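Local coordinates for protein aspartate aminotransferase (Plasmodium falciparum, PDB 3K7Y) that probably catalyses transfer of the amino group from L-aspartate to 2-oxoglutarate, giving oxaloacetate and L-glutamate, with pyridoxal 5'-phosphate as cofactor, at residues L84-N89 and L229-F234; C187-E192 and K349-L354; I214-F219 and F247-S252; G220-E225 and E313-S318; Q319-N324 and I381-I386. All coordinates share one frame; numbering follows the deposited sequence.

Contact 1 (L84-N89 and L229-F234)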
# COMPACT_ATOMS: atom_id res chain seq x y z
N LEU A 84 9.83 20.39 3.00
CA LEU A 84 10.50 19.88 4.18
C LEU A 84 11.90 19.40 3.89
O LEU A 84 12.78 19.58 4.71
CB LEU A 84 9.67 18.79 4.85
CG LEU A 84 8.27 19.19 5.33
CD1 LEU A 84 7.60 18.04 6.05
CD2 LEU A 84 8.35 20.40 6.23
N ILE A 85 12.13 18.79 2.72
CA ILE A 85 13.47 18.29 2.45
C ILE A 85 14.36 19.30 1.75
O ILE A 85 15.54 19.38 2.07
CB ILE A 85 13.51 16.91 1.74
CG1 ILE A 85 12.84 16.96 0.37
CG2 ILE A 85 12.94 15.80 2.66
CD1 ILE A 85 11.33 16.79 0.38
N PHE A 86 13.81 20.08 0.83
CA PHE A 86 14.62 21.03 0.06
C PHE A 86 14.53 22.46 0.61
O PHE A 86 15.16 23.36 0.10
CB PHE A 86 14.24 21.02 -1.43
CG PHE A 86 14.49 19.68 -2.14
CD1 PHE A 86 15.70 19.42 -2.77
CD2 PHE A 86 13.49 18.72 -2.22
CE1 PHE A 86 15.92 18.21 -3.43
CE2 PHE A 86 13.71 17.51 -2.87
CZ PHE A 86 14.92 17.26 -3.48
N GLY A 87 13.73 22.64 1.66
CA GLY A 87 13.58 23.93 2.31
C GLY A 87 12.72 24.86 1.50
O GLY A 87 11.83 24.42 0.78
N ASN A 88 12.99 26.16 1.65
CA ASN A 88 12.39 27.18 0.79
C ASN A 88 13.16 28.50 0.80
O ASN A 88 13.57 28.98 1.85
CB ASN A 88 10.89 27.40 1.11
CG ASN A 88 10.66 27.99 2.48
OD1 ASN A 88 10.00 29.02 2.61
ND2 ASN A 88 11.20 27.35 3.51
N ASN A 89 13.37 29.06 -0.39
CA ASN A 89 12.95 28.40 -1.61
C ASN A 89 14.10 27.69 -2.31
O ASN A 89 15.28 27.93 -2.01
CB ASN A 89 12.18 29.36 -2.52
CG ASN A 89 10.73 29.57 -2.07
OD1 ASN A 89 9.80 29.46 -2.86
ND2 ASN A 89 10.54 29.85 -0.78
N LEU A 229 20.69 18.90 5.98
CA LEU A 229 21.61 19.87 5.37
C LEU A 229 22.34 19.31 4.15
O LEU A 229 22.41 19.99 3.12
CB LEU A 229 22.63 20.44 6.37
CG LEU A 229 23.66 21.45 5.85
CD1 LEU A 229 23.04 22.60 5.05
CD2 LEU A 229 24.48 22.01 7.00
N LEU A 230 22.87 18.10 4.26
CA LEU A 230 23.66 17.54 3.18
C LEU A 230 22.87 17.62 1.90
O LEU A 230 23.42 17.94 0.84
CB LEU A 230 24.02 16.10 3.45
CG LEU A 230 25.40 15.62 2.97
CD1 LEU A 230 25.28 14.15 2.64
CD2 LEU A 230 25.99 16.39 1.80
N ILE A 231 21.57 17.34 2.00
CA ILE A 231 20.69 17.35 0.85
C ILE A 231 20.67 18.75 0.25
O ILE A 231 20.82 18.91 -0.96
CB ILE A 231 19.27 16.87 1.20
CG1 ILE A 231 19.30 15.38 1.51
CG2 ILE A 231 18.31 17.13 0.05
CD1 ILE A 231 18.01 14.82 2.05
N ARG A 232 20.50 19.75 1.11
CA ARG A 232 20.41 21.14 0.65
C ARG A 232 21.73 21.64 0.07
O ARG A 232 21.76 22.34 -0.95
CB ARG A 232 19.88 22.05 1.75
CG ARG A 232 18.37 21.97 1.85
CD ARG A 232 17.87 22.46 3.17
NE ARG A 232 16.56 21.89 3.50
CZ ARG A 232 15.67 22.49 4.29
NH1 ARG A 232 15.94 23.68 4.80
NH2 ARG A 232 14.51 21.91 4.55
N LYS A 233 22.83 21.25 0.71
CA LYS A 233 24.14 21.54 0.17
C LYS A 233 24.30 20.89 -1.21
O LYS A 233 24.64 21.58 -2.17
CB LYS A 233 25.24 21.13 1.16
CG LYS A 233 26.41 22.07 1.13
CD LYS A 233 27.13 22.19 2.48
CE LYS A 233 28.41 23.02 2.30
NZ LYS A 233 29.24 23.21 3.52
N PHE A 234 24.01 19.58 -1.31
CA PHE A 234 23.93 18.85 -2.59
C PHE A 234 23.17 19.61 -3.68
O PHE A 234 23.60 19.68 -4.83
CB PHE A 234 23.20 17.53 -2.40
CG PHE A 234 24.09 16.33 -2.33
CD1 PHE A 234 24.61 15.89 -1.12
CD2 PHE A 234 24.37 15.60 -3.47
CE1 PHE A 234 25.42 14.76 -1.06
CE2 PHE A 234 25.19 14.47 -3.41
CZ PHE A 234 25.71 14.06 -2.20
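Arg232 reaches from helix 229-235 to the last turn of helix 75-86 and lays its guanidinium beside the backbone of Leu84, Ile85 and Gly87. Its chain is extended from CG to NE, which carries NE across to helix 75-86. NE donates to Ile85 O over 3.1 Å in a nearly straight bond (168°). Ile85 O lies in the guanidinium plane, while NE sits above the plane of that carbonyl. NH2 makes a weaker, bent bond of 2.9 Å to Leu84 O. One guanidinium face is turned to Gly87, whose CA is 3.2 Å from Arg232 CZ. Gly87 has positive phi and is where the chain leaves the helix.

Next to the arginine in the sequence, Ile231 points its CB toward helix 75-86. Its CG2 meets the Phe86 ring obliquely, 4.4 Å from CE1. Ile231 also packs on Phe212 and Ile214 of strand 209-214.

Arg232 NH1 forms a salt bridge with Glu225. The guanidinium is thus shared between a carboxylate and two carbonyls near a helix C-terminus, one of the carbonyls weakly held. Its positive charge would suit the partial negative charge expected at that helix end.

Contact 2 (C187-E192 and K349-L354). With ACT (acetate ion), chain C.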
# COMPACT_ATOMS: atom_id res chain seq x y z
N CYS A 187 22.97 2.64 13.99
CA CYS A 187 24.09 3.43 14.61
C CYS A 187 23.73 4.66 15.45
O CYS A 187 24.36 4.89 16.47
CB CYS A 187 25.11 3.86 13.56
SG CYS A 187 25.77 2.44 12.74
N SER A 188 22.76 5.44 15.02
CA SER A 188 22.35 6.64 15.74
C SER A 188 23.44 7.70 15.69
O SER A 188 23.56 8.50 16.60
CB SER A 188 22.01 6.30 17.19
OG SER A 188 21.33 5.06 17.29
N VAL A 189 24.23 7.69 14.62
CA VAL A 189 25.35 8.60 14.45
C VAL A 189 25.13 9.38 13.16
O VAL A 189 25.02 8.77 12.10
CB VAL A 189 26.69 7.78 14.34
CG1 VAL A 189 27.86 8.68 14.10
CG2 VAL A 189 26.95 6.95 15.59
N ASN A 190 25.04 10.71 13.23
CA ASN A 190 24.86 11.54 12.01
C ASN A 190 26.18 12.10 11.44
O ASN A 190 27.15 12.27 12.18
CB ASN A 190 23.78 12.65 12.16
CG ASN A 190 23.45 13.00 13.62
OD1 ASN A 190 23.55 12.16 14.52
ND2 ASN A 190 23.03 14.24 13.86
N ILE A 191 26.20 12.37 10.13
CA ILE A 191 27.40 12.90 9.44
C ILE A 191 27.65 14.38 9.78
O ILE A 191 26.82 15.22 9.46
CB ILE A 191 27.26 12.74 7.89
CG1 ILE A 191 27.14 11.26 7.51
CG2 ILE A 191 28.43 13.40 7.15
CD1 ILE A 191 26.56 11.01 6.13
N GLU A 192 28.79 14.69 10.41
CA GLU A 192 29.14 16.08 10.77
C GLU A 192 29.36 16.98 9.54
O GLU A 192 29.93 16.54 8.53
CB GLU A 192 30.40 16.09 11.63
CG GLU A 192 30.37 15.17 12.85
CD GLU A 192 31.76 14.91 13.44
OE1 GLU A 192 32.76 14.96 12.69
OE2 GLU A 192 31.83 14.65 14.66
N LYS A 349 26.90 9.17 24.19
CA LYS A 349 26.06 10.36 24.30
C LYS A 349 26.11 11.20 23.02
O LYS A 349 25.12 11.82 22.66
CB LYS A 349 26.46 11.20 25.51
CG LYS A 349 26.36 10.49 26.86
CD LYS A 349 27.37 11.10 27.82
CE LYS A 349 27.10 10.71 29.26
NZ LYS A 349 28.30 10.91 30.14
N LYS A 350 27.27 11.22 22.34
CA LYS A 350 27.41 11.79 21.00
C LYS A 350 26.21 11.41 20.12
O LYS A 350 25.67 12.24 19.38
CB LYS A 350 28.69 11.29 20.30
CG LYS A 350 30.03 11.71 20.93
CD LYS A 350 30.44 10.83 22.13
CE LYS A 350 31.26 11.61 23.16
NZ LYS A 350 32.75 11.58 22.94
N GLN A 351 25.82 10.14 20.22
CA GLN A 351 24.74 9.54 19.42
C GLN A 351 23.43 10.35 19.36
O GLN A 351 23.14 11.14 20.27
CB GLN A 351 24.47 8.11 19.90
CG GLN A 351 25.48 7.13 19.40
CD GLN A 351 25.30 5.74 19.96
OE1 GLN A 351 24.51 5.49 20.88
NE2 GLN A 351 26.06 4.80 19.40
N ARG A 352 22.65 10.13 18.31
CA ARG A 352 21.45 10.91 18.08
C ARG A 352 20.43 10.15 17.30
O ARG A 352 20.77 9.37 16.43
CB ARG A 352 21.79 12.20 17.34
CG ARG A 352 21.22 13.41 18.01
CD ARG A 352 21.76 13.51 19.40
NE ARG A 352 22.31 14.83 19.70
CZ ARG A 352 23.11 15.06 20.73
NH1 ARG A 352 23.56 16.28 20.94
NH2 ARG A 352 23.44 14.07 21.55
N GLY A 353 19.16 10.42 17.58
CA GLY A 353 18.04 9.76 16.93
C GLY A 353 17.15 9.12 17.97
O GLY A 353 17.21 9.46 19.16
N LEU A 354 16.34 8.16 17.53
CA LEU A 354 15.39 7.47 18.39
C LEU A 354 16.09 6.42 19.26
O LEU A 354 15.56 6.02 20.32
CB LEU A 354 14.35 6.81 17.50
CG LEU A 354 12.85 6.98 17.75
CD1 LEU A 354 12.12 6.99 16.43
CD2 LEU A 354 12.28 5.88 18.65
C ACT C . 27.64 14.04 30.89
O ACT C . 28.55 14.00 31.75
OXT ACT C . 26.64 13.32 31.10
CH3 ACT C . 27.75 14.90 29.66
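Ser188 and Arg352 join two irregular loops through their backbones. Arg352 N donates to Ser188 O in a nearly straight bond (167°). It is modelled at 2.5 Å, and so short a length is doubtful at this resolution. The loops come from between strand 176-179 and helix 193-206, and from just before strand 355-357.

The close packing lies around this bond. Gln351 CG stands beside its backbone N (chi1 -78°), and the extended chain runs past the 187-192 loop. Its CB is 3.4 Å from Ser188 O. The next atom, CG, is 4.1 Å from Val189 CG2, and the two side chains cross at a slant. The amide nitrogen of Gln351 finds its hydrogen bond at Phe357 O. Ser188 points its CB toward the other loop, 3.4 Å from Arg352 O, while its OG bonds to Pro186 O. Asn190 OD1 lies 3.3 Å from Arg352 CB.

The other side is looser. The Arg352 chain bends at chi2 and chi3 and leads its guanidinium away from 187-192. NH2 returns to its own loop and donates to Gln351 O at 3.2 Å. Lys350 is exposed. Lys349 NZ makes a weak bond of 3.1 Å to OXT of an acetate ion, probably from the crystallisation liquor.

A single backbone hydrogen bond joins the two loops, and the rest of the buried part is van der Waals packing around it. The charged ends of Lys349 and Arg352 play no direct part in joining the loops.

Contact 3 (I214-F219 and F247-S252). With PLP (pyridoxal-5'-phosphate), chain B.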
# COMPACT_ATOMS: atom_id res chain seq x y z
N ILE A 214 15.38 9.21 4.64
CA ILE A 214 15.00 10.15 5.67
C ILE A 214 13.74 9.68 6.40
O ILE A 214 12.62 9.96 5.98
CB ILE A 214 14.87 11.59 5.10
CG1 ILE A 214 16.24 12.26 5.06
CG2 ILE A 214 13.98 12.46 5.97
CD1 ILE A 214 16.92 12.12 3.77
N ALA A 215 13.95 8.95 7.50
CA ALA A 215 12.86 8.52 8.36
C ALA A 215 12.61 9.39 9.58
O ALA A 215 11.53 9.32 10.18
CB ALA A 215 13.09 7.12 8.79
N TYR A 216 13.59 10.22 9.96
CA TYR A 216 13.47 11.02 11.19
C TYR A 216 13.94 12.47 11.07
O TYR A 216 14.88 12.88 11.77
CB TYR A 216 14.24 10.36 12.34
CG TYR A 216 14.10 8.87 12.45
CD1 TYR A 216 13.05 8.31 13.15
CD2 TYR A 216 15.04 8.03 11.86
CE1 TYR A 216 12.92 6.94 13.25
CE2 TYR A 216 14.91 6.65 11.95
CZ TYR A 216 13.85 6.11 12.65
OH TYR A 216 13.70 4.75 12.75
N GLN A 217 13.32 13.26 10.19
CA GLN A 217 13.64 14.68 10.18
C GLN A 217 13.23 15.23 11.53
O GLN A 217 12.07 15.11 11.92
CB GLN A 217 12.91 15.43 9.06
CG GLN A 217 13.77 15.83 7.88
CD GLN A 217 13.24 17.07 7.15
OE1 GLN A 217 12.05 17.21 6.94
NE2 GLN A 217 14.14 17.97 6.78
N GLY A 218 14.19 15.79 12.26
CA GLY A 218 13.88 16.50 13.52
C GLY A 218 14.22 15.77 14.81
O GLY A 218 13.82 16.21 15.90
N PHE A 219 14.97 14.68 14.69
CA PHE A 219 15.41 13.91 15.85
C PHE A 219 16.91 14.01 16.12
O PHE A 219 17.36 13.78 17.24
CB PHE A 219 14.97 12.46 15.70
CG PHE A 219 13.50 12.27 15.87
CD1 PHE A 219 12.93 12.20 17.14
CD2 PHE A 219 12.66 12.15 14.76
CE1 PHE A 219 11.56 12.02 17.31
CE2 PHE A 219 11.28 11.96 14.92
CZ PHE A 219 10.73 11.89 16.20
N PHE A 247 6.99 9.67 7.45
CA PHE A 247 6.42 10.54 8.46
C PHE A 247 5.87 9.67 9.56
O PHE A 247 4.98 10.09 10.32
CB PHE A 247 5.26 11.32 7.88
CG PHE A 247 5.60 12.16 6.70
CD1 PHE A 247 6.26 13.37 6.84
CD2 PHE A 247 5.21 11.77 5.43
CE1 PHE A 247 6.54 14.17 5.73
CE2 PHE A 247 5.49 12.56 4.31
CZ PHE A 247 6.15 13.76 4.47
N SER A 248 6.37 8.44 9.64
CA SER A 248 5.89 7.54 10.66
C SER A 248 6.28 8.01 12.03
O SER A 248 5.49 7.86 12.97
CB SER A 248 6.34 6.11 10.42
OG SER A 248 5.34 5.42 9.70
N LYS A 249 7.47 8.61 12.15
CA LYS A 249 7.94 9.16 13.44
C LYS A 249 7.83 10.69 13.60
O LYS A 249 7.50 11.18 14.67
CB LYS A 249 9.34 8.66 13.75
CG LYS A 249 9.38 7.19 14.16
CD LYS A 249 9.54 6.23 12.97
CE LYS A 249 9.65 4.78 13.45
NZ LYS A 249 9.70 3.79 12.35
N ASN A 250 8.13 11.41 12.51
CA ASN A 250 7.90 12.84 12.37
C ASN A 250 6.57 13.36 12.91
O ASN A 250 6.52 14.24 13.78
CB ASN A 250 7.93 13.20 10.89
CG ASN A 250 9.32 13.43 10.39
OD1 ASN A 250 10.18 13.93 11.12
ND2 ASN A 250 9.56 13.04 9.14
N MET A 251 5.49 12.83 12.32
CA MET A 251 4.13 13.20 12.68
C MET A 251 3.51 12.20 13.64
O MET A 251 2.31 12.27 13.90
CB MET A 251 3.28 13.22 11.43
CG MET A 251 3.15 14.53 10.79
SD MET A 251 4.25 14.60 9.41
CE MET A 251 3.79 16.19 8.73
N SER A 252 4.30 11.26 14.13
CA SER A 252 3.80 10.13 14.92
C SER A 252 2.70 9.34 14.18
O SER A 252 1.86 8.72 14.83
CB SER A 252 3.25 10.61 16.26
OG SER A 252 1.88 10.99 16.10
N1 PLP B . 14.12 3.78 6.74
C2 PLP B . 14.59 3.75 8.03
C2A PLP B . 16.03 4.03 8.26
C3 PLP B . 13.73 3.47 9.08
O3 PLP B . 14.20 3.46 10.37
C4 PLP B . 12.38 3.22 8.82
C4A PLP B . 11.47 3.07 10.00
O4A PLP B . 10.87 4.06 10.42
C5 PLP B . 11.88 3.26 7.50
C6 PLP B . 12.78 3.53 6.47
C5A PLP B . 10.43 2.97 7.11
O4P PLP B . 9.43 3.68 7.82
P PLP B . 7.86 3.33 7.60
O1P PLP B . 6.99 4.52 7.87
O2P PLP B . 7.44 2.30 8.62
O3P PLP B . 7.69 2.87 6.18
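The phenol oxygen of Tyr216, whose ring packs alongside Lys249, has two polar partners. It shares a hydrogen bond of 2.8 Å with PLP O3, and Asn185 ND2 makes a weak one. The Tyr216 and Lys249 side chains lie side by side and point the same way, toward the cofactor. Lys249 CD is 3.5 Å from Tyr216 CE1. The lysine chain bends at chi2 (89°), which sets CD beside the Tyr216 ring; it is extended beyond, and NZ ends near the PLP aldehyde. In this family the active-site lysine forms the internal aldimine with PLP. Here a separate aldehyde is modelled, and its exact distance from NZ is doubtful. NZ also bonds to Tyr68 OH of the second subunit, so the site draws on both chains.

Ser248 OG donates to the phosphate oxygen O1P of PLP at 2.6 Å. Ala215 CB meets the pyridine ring, 3.7 Å from C3. Near the lysine backbone, Phe219 turns its ring edge inward, with CZ 3.6 Å from Lys249 O. The Asn250 side chain packs against Gln217, but the placement of its amide is doubtful.

Both loops follow neighbouring parallel strands, 209-214 and 241-246, of the large mixed sheet. Phe219 rests on Leu317 and Ile321 of helix 304-335. Phe247 packs on Leu297 of helix 291-302 and on Thr81 and Leu84 of helix 75-86.

Contact 4 (G220-E225 and E313-S318)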
# COMPACT_ATOMS: atom_id res chain seq x y z
N GLY A 220 17.67 14.37 15.10
CA GLY A 220 19.11 14.49 15.24
C GLY A 220 19.52 15.80 15.86
O GLY A 220 20.56 15.90 16.53
N HIS A 221 18.70 16.82 15.64
CA HIS A 221 19.00 18.17 16.11
C HIS A 221 17.82 18.83 16.78
O HIS A 221 16.82 18.19 17.07
CB HIS A 221 19.50 19.01 14.94
CG HIS A 221 20.79 18.53 14.36
ND1 HIS A 221 21.80 18.02 15.14
CD2 HIS A 221 21.23 18.48 13.09
CE1 HIS A 221 22.82 17.67 14.37
NE2 HIS A 221 22.50 17.95 13.12
N THR A 222 17.97 20.13 17.05
CA THR A 222 16.88 20.93 17.60
C THR A 222 16.09 21.56 16.45
O THR A 222 14.86 21.51 16.43
CB THR A 222 17.42 22.00 18.56
OG1 THR A 222 18.82 22.18 18.31
CG2 THR A 222 17.24 21.55 20.01
N ASN A 223 16.82 22.13 15.49
CA ASN A 223 16.22 22.60 14.25
C ASN A 223 16.13 21.41 13.32
O ASN A 223 17.07 20.62 13.25
CB ASN A 223 17.06 23.72 13.63
CG ASN A 223 16.46 24.29 12.34
OD1 ASN A 223 15.53 23.71 11.75
ND2 ASN A 223 16.98 25.42 11.89
N LEU A 224 15.01 21.28 12.62
CA LEU A 224 14.78 20.10 11.80
C LEU A 224 15.21 20.32 10.35
O LEU A 224 15.20 19.39 9.55
CB LEU A 224 13.33 19.60 11.90
CG LEU A 224 12.24 20.49 11.32
CD1 LEU A 224 11.96 20.09 9.89
CD2 LEU A 224 10.98 20.38 12.14
N GLU A 225 15.58 21.55 10.02
CA GLU A 225 16.19 21.78 8.73
C GLU A 225 17.64 21.35 8.79
O GLU A 225 18.21 21.01 7.76
CB GLU A 225 16.06 23.24 8.29
CG GLU A 225 14.62 23.65 7.99
CD GLU A 225 14.51 24.94 7.17
OE1 GLU A 225 13.63 24.99 6.29
OE2 GLU A 225 15.30 25.89 7.40
N GLU A 313 6.38 21.14 19.17
CA GLU A 313 6.31 19.86 19.90
C GLU A 313 7.40 18.91 19.39
O GLU A 313 8.00 18.15 20.16
CB GLU A 313 4.94 19.17 19.75
CG GLU A 313 3.69 19.95 20.19
CD GLU A 313 2.38 19.30 19.69
OE1 GLU A 313 1.68 19.91 18.83
OE2 GLU A 313 2.06 18.18 20.14
N LEU A 314 7.65 18.98 18.08
CA LEU A 314 8.72 18.23 17.46
C LEU A 314 10.07 18.66 18.02
O LEU A 314 10.84 17.81 18.46
CB LEU A 314 8.69 18.39 15.94
CG LEU A 314 9.68 17.59 15.07
CD1 LEU A 314 11.09 18.22 15.09
CD2 LEU A 314 9.73 16.09 15.41
N SER A 315 10.35 19.96 18.01
CA SER A 315 11.61 20.46 18.57
C SER A 315 11.76 20.14 20.07
O SER A 315 12.84 19.76 20.52
CB SER A 315 11.76 21.96 18.34
OG SER A 315 13.13 22.29 18.35
N GLN A 316 10.65 20.30 20.81
CA GLN A 316 10.51 19.83 22.20
C GLN A 316 10.71 18.32 22.36
O GLN A 316 11.02 17.84 23.45
CB GLN A 316 9.13 20.23 22.77
CG GLN A 316 9.14 21.39 23.76
CD GLN A 316 8.82 22.76 23.14
OE1 GLN A 316 8.05 22.86 22.19
NE2 GLN A 316 9.39 23.82 23.71
N LEU A 317 10.54 17.55 21.28
CA LEU A 317 10.72 16.10 21.37
C LEU A 317 12.19 15.65 21.28
O LEU A 317 12.67 14.99 22.19
CB LEU A 317 9.84 15.36 20.35
CG LEU A 317 9.65 13.86 20.56
CD1 LEU A 317 9.38 13.54 22.02
CD2 LEU A 317 8.52 13.36 19.70
N SER A 318 12.88 16.00 20.20
CA SER A 318 14.29 15.64 20.06
C SER A 318 15.11 16.08 21.29
O SER A 318 16.05 15.38 21.69
CB SER A 318 14.89 16.25 18.79
OG SER A 318 15.07 17.64 18.94
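Ser318 and Ser315 tie the 220-225 loop to helix 304-335 by bonding to His221 and Thr222. In aspartate aminotransferases a long helix of this kind runs between the large and small domains, and this one fits that role. The loop itself contains an Asx turn: Asn223 OD1 accepts from Glu225 N at 2.8 Å.

Ser318 can be followed outward from the helix. Its CB points toward the loop and lies 3.2 Å from His221 O. On another flank the same CB packs against Gly218 O. OG is set between the backbone N and the carbonyl carbon (chi1 73°). From there it donates to His221 O over 2.6 Å, with OG tilted 25° from the carbonyl plane.

Ser315 is one turn earlier on the same face of the helix. Its OG stands anti to the backbone N and donates to the next carbonyl, Thr222 O, at 2.7 Å. This donor sits above the carbonyl plane. Two serines three residues apart thus bond to two successive peptide oxygens of a loop that is neither helix nor strand.

Beside these bonds is a small apolar contact. Leu224 and Leu314 each direct CB across the interface, and their side chains cross at a slant. Leu314 also packs against Gly218 O. On the helix side one methyl makes the leucine contact: Leu314 CD1 lies 3.7 Å from Leu224 CD2 and 4.1 Å from Leu224 CB.

Contact 5 (Q319-N324 and I381-I386); sequences QRITNN and INVSGI
Asn324 and Ile321 of helix 304-335 pack against Val383, Ser384 and Ile386, which follow Asn382 of strand 380-382. That strand pairs antiparallel with strand 355-357 in a small two-stranded sheet. The contact lays the long helix against segment 381-386.

The polar part belongs to Asn324. Its CB points toward segment 381-386, and ND2 donates to Ile386 O at 3.1 Å with an angle of 144°. Ile386 O lies close to the amide plane. ND2 also comes within 3.2 Å of Val383 O.

The apolar part centres on Val383, which is buried. Its CG1 stands anti to the backbone N (chi1 161°) and points at the helix. It meets Asn324 CB at 3.9 Å and, more loosely, Ile321 CG2 at 4.4 Å. Ile386 in turn packs on Val391 and Ile394 of helix 390-403, so segment 381-386 lies between two helices.

The third kind is a loose van der Waals contact of a charged group. The Arg320 chain bends at chi3, and Ile321 CG1 lies over one face of its guanidinium, toward the rim. The edge faces segment 381-386, with Arg320 NH2 4.0 Å from Ser384 CB.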
# COMPACT_ATOMS: atom_id res chain seq x y z
N GLN A 319 14.77 17.23 21.86
CA GLN A 319 15.41 17.66 23.11
C GLN A 319 15.25 16.55 24.15
O GLN A 319 16.23 15.94 24.57
CB GLN A 319 14.86 19.01 23.62
CG GLN A 319 13.78 18.90 24.73
CD GLN A 319 13.35 20.24 25.37
OE1 GLN A 319 13.70 21.32 24.89
NE2 GLN A 319 12.59 20.15 26.46
N ARG A 320 14.01 16.24 24.53
CA ARG A 320 13.74 15.28 25.61
C ARG A 320 14.50 13.98 25.38
O ARG A 320 15.14 13.46 26.29
CB ARG A 320 12.24 15.02 25.78
CG ARG A 320 11.94 13.97 26.86
CD ARG A 320 10.47 13.48 26.88
NE ARG A 320 10.10 12.50 25.84
CZ ARG A 320 10.52 11.23 25.74
NH1 ARG A 320 11.38 10.71 26.61
NH2 ARG A 320 10.08 10.48 24.74
N ILE A 321 14.45 13.49 24.14
CA ILE A 321 15.15 12.27 23.77
C ILE A 321 16.64 12.40 24.02
O ILE A 321 17.17 11.69 24.87
CB ILE A 321 14.83 11.83 22.33
CG1 ILE A 321 13.39 11.31 22.26
CG2 ILE A 321 15.79 10.74 21.89
CD1 ILE A 321 12.79 11.21 20.86
N THR A 322 17.33 13.33 23.34
CA THR A 322 18.78 13.39 23.51
C THR A 322 19.13 13.60 24.99
O THR A 322 20.19 13.16 25.43
CB THR A 322 19.52 14.37 22.55
OG1 THR A 322 19.54 15.67 23.11
CG2 THR A 322 18.88 14.42 21.18
N ASN A 323 18.22 14.23 25.74
CA ASN A 323 18.36 14.40 27.21
C ASN A 323 18.26 13.06 27.95
O ASN A 323 19.15 12.69 28.71
CB ASN A 323 17.33 15.40 27.78
CG ASN A 323 17.58 16.85 27.32
OD1 ASN A 323 18.53 17.13 26.58
ND2 ASN A 323 16.72 17.76 27.76
N ASN A 324 17.16 12.35 27.71
CA ASN A 324 16.97 10.98 28.17
C ASN A 324 18.19 10.05 27.93
O ASN A 324 18.52 9.23 28.78
CB ASN A 324 15.74 10.40 27.47
CG ASN A 324 14.86 9.58 28.39
OD1 ASN A 324 14.86 9.77 29.62
ND2 ASN A 324 14.07 8.66 27.81
N ILE A 381 19.02 0.32 20.88
CA ILE A 381 18.24 0.59 22.09
C ILE A 381 17.26 1.72 21.92
O ILE A 381 17.65 2.86 21.68
CB ILE A 381 19.16 0.91 23.25
CG1 ILE A 381 19.40 -0.33 24.09
CG2 ILE A 381 18.61 2.03 24.13
CD1 ILE A 381 20.55 -0.12 25.03
N ASN A 382 15.98 1.39 22.09
CA ASN A 382 14.95 2.39 22.07
C ASN A 382 15.04 3.25 23.33
O ASN A 382 14.63 2.83 24.42
CB ASN A 382 13.57 1.74 21.94
CG ASN A 382 12.52 2.71 21.49
OD1 ASN A 382 12.80 3.61 20.70
ND2 ASN A 382 11.30 2.56 21.99
N VAL A 383 15.60 4.44 23.18
CA VAL A 383 15.84 5.34 24.29
C VAL A 383 14.54 5.90 24.82
O VAL A 383 14.36 6.03 26.02
CB VAL A 383 16.81 6.48 23.90
CG1 VAL A 383 16.70 7.65 24.87
CG2 VAL A 383 18.24 5.98 23.85
N SER A 384 13.61 6.19 23.91
CA SER A 384 12.34 6.85 24.27
C SER A 384 11.51 6.07 25.29
O SER A 384 10.49 6.58 25.79
CB SER A 384 11.51 7.12 23.01
OG SER A 384 11.54 6.00 22.16
N GLY A 385 11.95 4.86 25.62
CA GLY A 385 11.23 4.00 26.55
C GLY A 385 11.92 3.83 27.89
O GLY A 385 11.78 2.78 28.54
N ILE A 386 12.66 4.84 28.31
CA ILE A 386 13.34 4.81 29.61
C ILE A 386 12.80 5.94 30.49
O ILE A 386 13.22 7.09 30.36
CB ILE A 386 14.88 4.89 29.49
CG1 ILE A 386 15.43 3.75 28.62
CG2 ILE A 386 15.50 4.77 30.85
CD1 ILE A 386 16.77 4.03 27.99

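How the contacts relate
Contact 3 supplies part of the cofactor site, and each of the other four contacts touches contact 3. Contact 4 is nearest, with centres about 10 Å apart, and it continues the same loop. Contact 2 touches the site through Leu354 CD1, 3.3 Å from Tyr216 CE1. Contact 1 meets contact 3 where Gln217 NE2 and Leu84 O, 3.0 Å apart, probably form a hydrogen bond. The Arg232 to Glu225 salt bridge is the junction of contacts 1 and 4. Contact 5 meets contact 3 at Phe219 CE1 and Ile321 CD1, 3.8 Å apart. A probable hydrogen bond, Leu354 O to Val383 N at 3.3 Å, links contacts 2 and 5. Contacts 4 and 5 use adjoining parts of helix 304-335.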